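Local coordinates for pollen allergen Phl p 6 (PDB 6TRK), which is a timothy grass pollen allergen of the Poa p IX/Phl p VI family, here in a fold-stabilized form, whose biochemical role in pollen remains uncertain, at residues Asp32-Phe37 / Glu84-His89. The protein carries 1 engineered substitution. Residues are numbered along the deposited sequence; the frame is centred on the assembly and turned at random.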
loop_
_atom_site.group_PDB
_atom_site.type_symbol
_atom_site.label_atom_id
_atom_site.label_comp_id
_atom_site.label_asym_id
_atom_site.label_seq_id
_atom_site.Cartn_x
_atom_site.Cartn_y
_atom_site.Cartn_z
ATOM N N ASP A 32 -17.273 -2.794 -8.372
ATOM C CA ASP A 32 -17.267 -2.591 -6.932
ATOM C C ASP A 32 -15.920 -2.885 -6.297
ATOM O O ASP A 32 -15.758 -2.649 -5.099
ATOM C CB ASP A 32 -18.355 -3.445 -6.293
ATOM C CG ASP A 32 -19.732 -3.157 -6.867
ATOM O OD1 ASP A 32 -20.159 -1.992 -6.815
ATOM O OD2 ASP A 32 -20.371 -4.106 -7.377
ATOM N N LYS A 33 -14.933 -3.358 -7.067
ATOM C CA LYS A 33 -13.672 -3.775 -6.458
ATOM C C LYS A 33 -12.947 -2.614 -5.777
ATOM O O LYS A 33 -12.445 -2.753 -4.653
ATOM C CB LYS A 33 -12.761 -4.410 -7.503
ATOM C CG LYS A 33 -13.175 -5.832 -7.951
ATOM C CD LYS A 33 -12.137 -6.387 -8.929
ATOM C CE LYS A 33 -12.641 -7.664 -9.626
ATOM N NZ LYS A 33 -12.655 -8.739 -8.647
ATOM N N TYR A 34 -12.850 -1.460 -6.442
ATOM C CA TYR A 34 -12.047 -0.407 -5.835
ATOM C C TYR A 34 -12.653 0.077 -4.519
ATOM O O TYR A 34 -11.924 0.269 -3.528
ATOM C CB TYR A 34 -11.840 0.761 -6.794
ATOM C CG TYR A 34 -10.982 1.832 -6.169
ATOM C CD1 TYR A 34 -9.705 1.553 -5.732
ATOM C CD2 TYR A 34 -11.472 3.123 -5.989
ATOM C CE1 TYR A 34 -8.930 2.497 -5.151
ATOM C CE2 TYR A 34 -10.669 4.084 -5.396
ATOM C CZ TYR A 34 -9.407 3.749 -4.989
ATOM O OH TYR A 34 -8.587 4.698 -4.399
ATOM N N LYS A 35 -13.979 0.289 -4.488
ATOM C CA LYS A 35 -14.625 0.763 -3.266
ATOM C C LYS A 35 -14.482 -0.242 -2.135
ATOM O O LYS A 35 -14.279 0.143 -0.978
ATOM C CB LYS A 35 -16.094 1.057 -3.539
ATOM C CG LYS A 35 -16.864 1.656 -2.386
ATOM C CD LYS A 35 -18.408 1.642 -2.614
ATOM C CE LYS A 35 -18.858 1.411 -4.077
ATOM N NZ LYS A 35 -19.282 -0.004 -4.421
ATOM N N THR A 36 -14.583 -1.542 -2.459
ATOM C CA THR A 36 -14.412 -2.595 -1.464
ATOM C C THR A 36 -12.983 -2.625 -0.941
ATOM O O THR A 36 -12.747 -2.654 0.279
ATOM C CB THR A 36 -14.809 -3.940 -2.087
ATOM O OG1 THR A 36 -16.222 -3.949 -2.421
ATOM C CG2 THR A 36 -14.478 -5.105 -1.164
ATOM N N PHE A 37 -12.013 -2.605 -1.856
ATOM C CA PHE A 37 -10.607 -2.604 -1.466
ATOM C C PHE A 37 -10.285 -1.396 -0.588
ATOM O O PHE A 37 -9.623 -1.506 0.456
ATOM C CB PHE A 37 -9.723 -2.585 -2.735
ATOM C CG PHE A 37 -8.327 -2.138 -2.467
ATOM C CD1 PHE A 37 -7.382 -3.029 -2.015
ATOM C CD2 PHE A 37 -7.954 -0.825 -2.615
ATOM C CE1 PHE A 37 -6.091 -2.640 -1.735
ATOM C CE2 PHE A 37 -6.662 -0.403 -2.291
ATOM C CZ PHE A 37 -5.738 -1.305 -1.872
ATOM N N GLU A 84 -6.679 -1.442 -10.280
ATOM C CA GLU A 84 -5.325 -1.822 -10.699
ATOM C C GLU A 84 -4.352 -0.649 -10.638
ATOM O O GLU A 84 -3.181 -0.855 -10.303
ATOM C CB GLU A 84 -5.366 -2.433 -12.081
ATOM C CG GLU A 84 -6.170 -3.768 -12.114
ATOM C CD GLU A 84 -5.526 -4.918 -11.317
ATOM O OE1 GLU A 84 -4.293 -4.912 -11.089
ATOM O OE2 GLU A 84 -6.263 -5.848 -10.927
ATOM N N ALA A 85 -4.822 0.585 -10.860
ATOM C CA ALA A 85 -3.936 1.734 -10.724
ATOM C C ALA A 85 -3.446 1.892 -9.294
ATOM O O ALA A 85 -2.268 2.174 -9.060
ATOM C CB ALA A 85 -4.621 3.025 -11.158
ATOM N N PHE A 86 -4.342 1.722 -8.313
ATOM C CA PHE A 86 -3.895 1.781 -6.930
ATOM C C PHE A 86 -2.859 0.700 -6.615
ATOM O O PHE A 86 -1.782 0.989 -6.048
ATOM C CB PHE A 86 -5.087 1.634 -5.972
ATOM C CG PHE A 86 -4.744 1.987 -4.535
ATOM C CD1 PHE A 86 -4.008 1.133 -3.735
ATOM C CD2 PHE A 86 -5.171 3.187 -3.978
ATOM C CE1 PHE A 86 -3.667 1.451 -2.439
ATOM C CE2 PHE A 86 -4.871 3.486 -2.642
ATOM C CZ PHE A 86 -4.111 2.618 -1.887
ATOM N N VAL A 87 -3.198 -0.552 -6.922
ATOM C CA VAL A 87 -2.375 -1.698 -6.580
ATOM C C VAL A 87 -0.998 -1.586 -7.210
ATOM O O VAL A 87 0.010 -1.818 -6.544
ATOM C CB VAL A 87 -3.083 -2.985 -7.023
ATOM C CG1 VAL A 87 -2.147 -4.187 -6.936
ATOM C CG2 VAL A 87 -4.319 -3.227 -6.158
ATOM N N LEU A 88 -0.947 -1.192 -8.486
ATOM C CA LEU A 88 0.338 -1.073 -9.166
ATOM C C LEU A 88 1.218 -0.033 -8.495
ATOM O O LEU A 88 2.411 -0.262 -8.264
ATOM C CB LEU A 88 0.107 -0.744 -10.642
ATOM C CG LEU A 88 1.325 -0.424 -11.469
ATOM C CD1 LEU A 88 2.199 -1.644 -11.580
ATOM C CD2 LEU A 88 0.904 0.013 -12.856
ATOM N N HIS A 89 0.675 1.149 -8.221
ATOM C CA HIS A 89 1.554 2.204 -7.713
ATOM C C HIS A 89 1.866 2.031 -6.234
ATOM O O HIS A 89 2.982 2.349 -5.794
ATOM C CB HIS A 89 0.945 3.566 -8.005
ATOM C CG HIS A 89 0.906 3.870 -9.468
ATOM N ND1 HIS A 89 -0.126 3.466 -10.297
ATOM C CD2 HIS A 89 1.819 4.467 -10.265
ATOM C CE1 HIS A 89 0.140 3.832 -11.537
ATOM N NE2 HIS A 89 1.324 4.437 -11.548
#
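Phe37 and Phe86 meet edge to face in the interior of a four-helix bundle, joining helix 30-55 to helix 82-98. The two ring centroids lie 4.9 Å apart with their planes at 64°, and the leading edge of Phe37, its CE2 and CZ atoms, comes down over one face of Phe86, nearer the rim than the middle. In such a T-shaped pair the slightly positive ring hydrogens of one phenylalanine approach the electron-rich face of the other. Both side chains set out toward the opposite helix, and each holds CG anti to its backbone nitrogen (chi1 161° in Phe37, -167° in Phe86), which carries the rings into the space between the helices. Phenylalanine suits both places: it is long enough to span the gap and brings no polar atom into a buried site.

Apolar packing by Tyr34 widens the contact. Its ring meets Phe86 with an edge, and Tyr34 CE1 lies 4.0 Å from Phe86 CB. Tyrosine suits a partly exposed place, since its ring packs against Phe86 while it also carries a polar hydroxyl; Tyr34 OH is 3.8 Å from Phe86 CD2. Around the trio, Phe41 adds a second edge-to-face partner for Phe86, Ala70 and Ala74 of helix 60-76 touch Phe86, and Phe18, Ala21 and Met22 of helix 2-23 pack on Phe37, so all four helices contribute.

No hydrogen bond crosses between 32-37 and 84-89. Lys35 NZ and Asp32 OD1, 3.2 Å apart, form a salt bridge whose hydrogen bond is weak, while His89 ND1 donates to Ala85 O at 2.8 Å, an oxygen that also receives His89 N. Lys33 NZ reaches the carbonyls of Thr25 and Val28. Between the two segments the closest approach is aromatic: Phe37 CE2 stands 3.4 Å from Phe86 CD1.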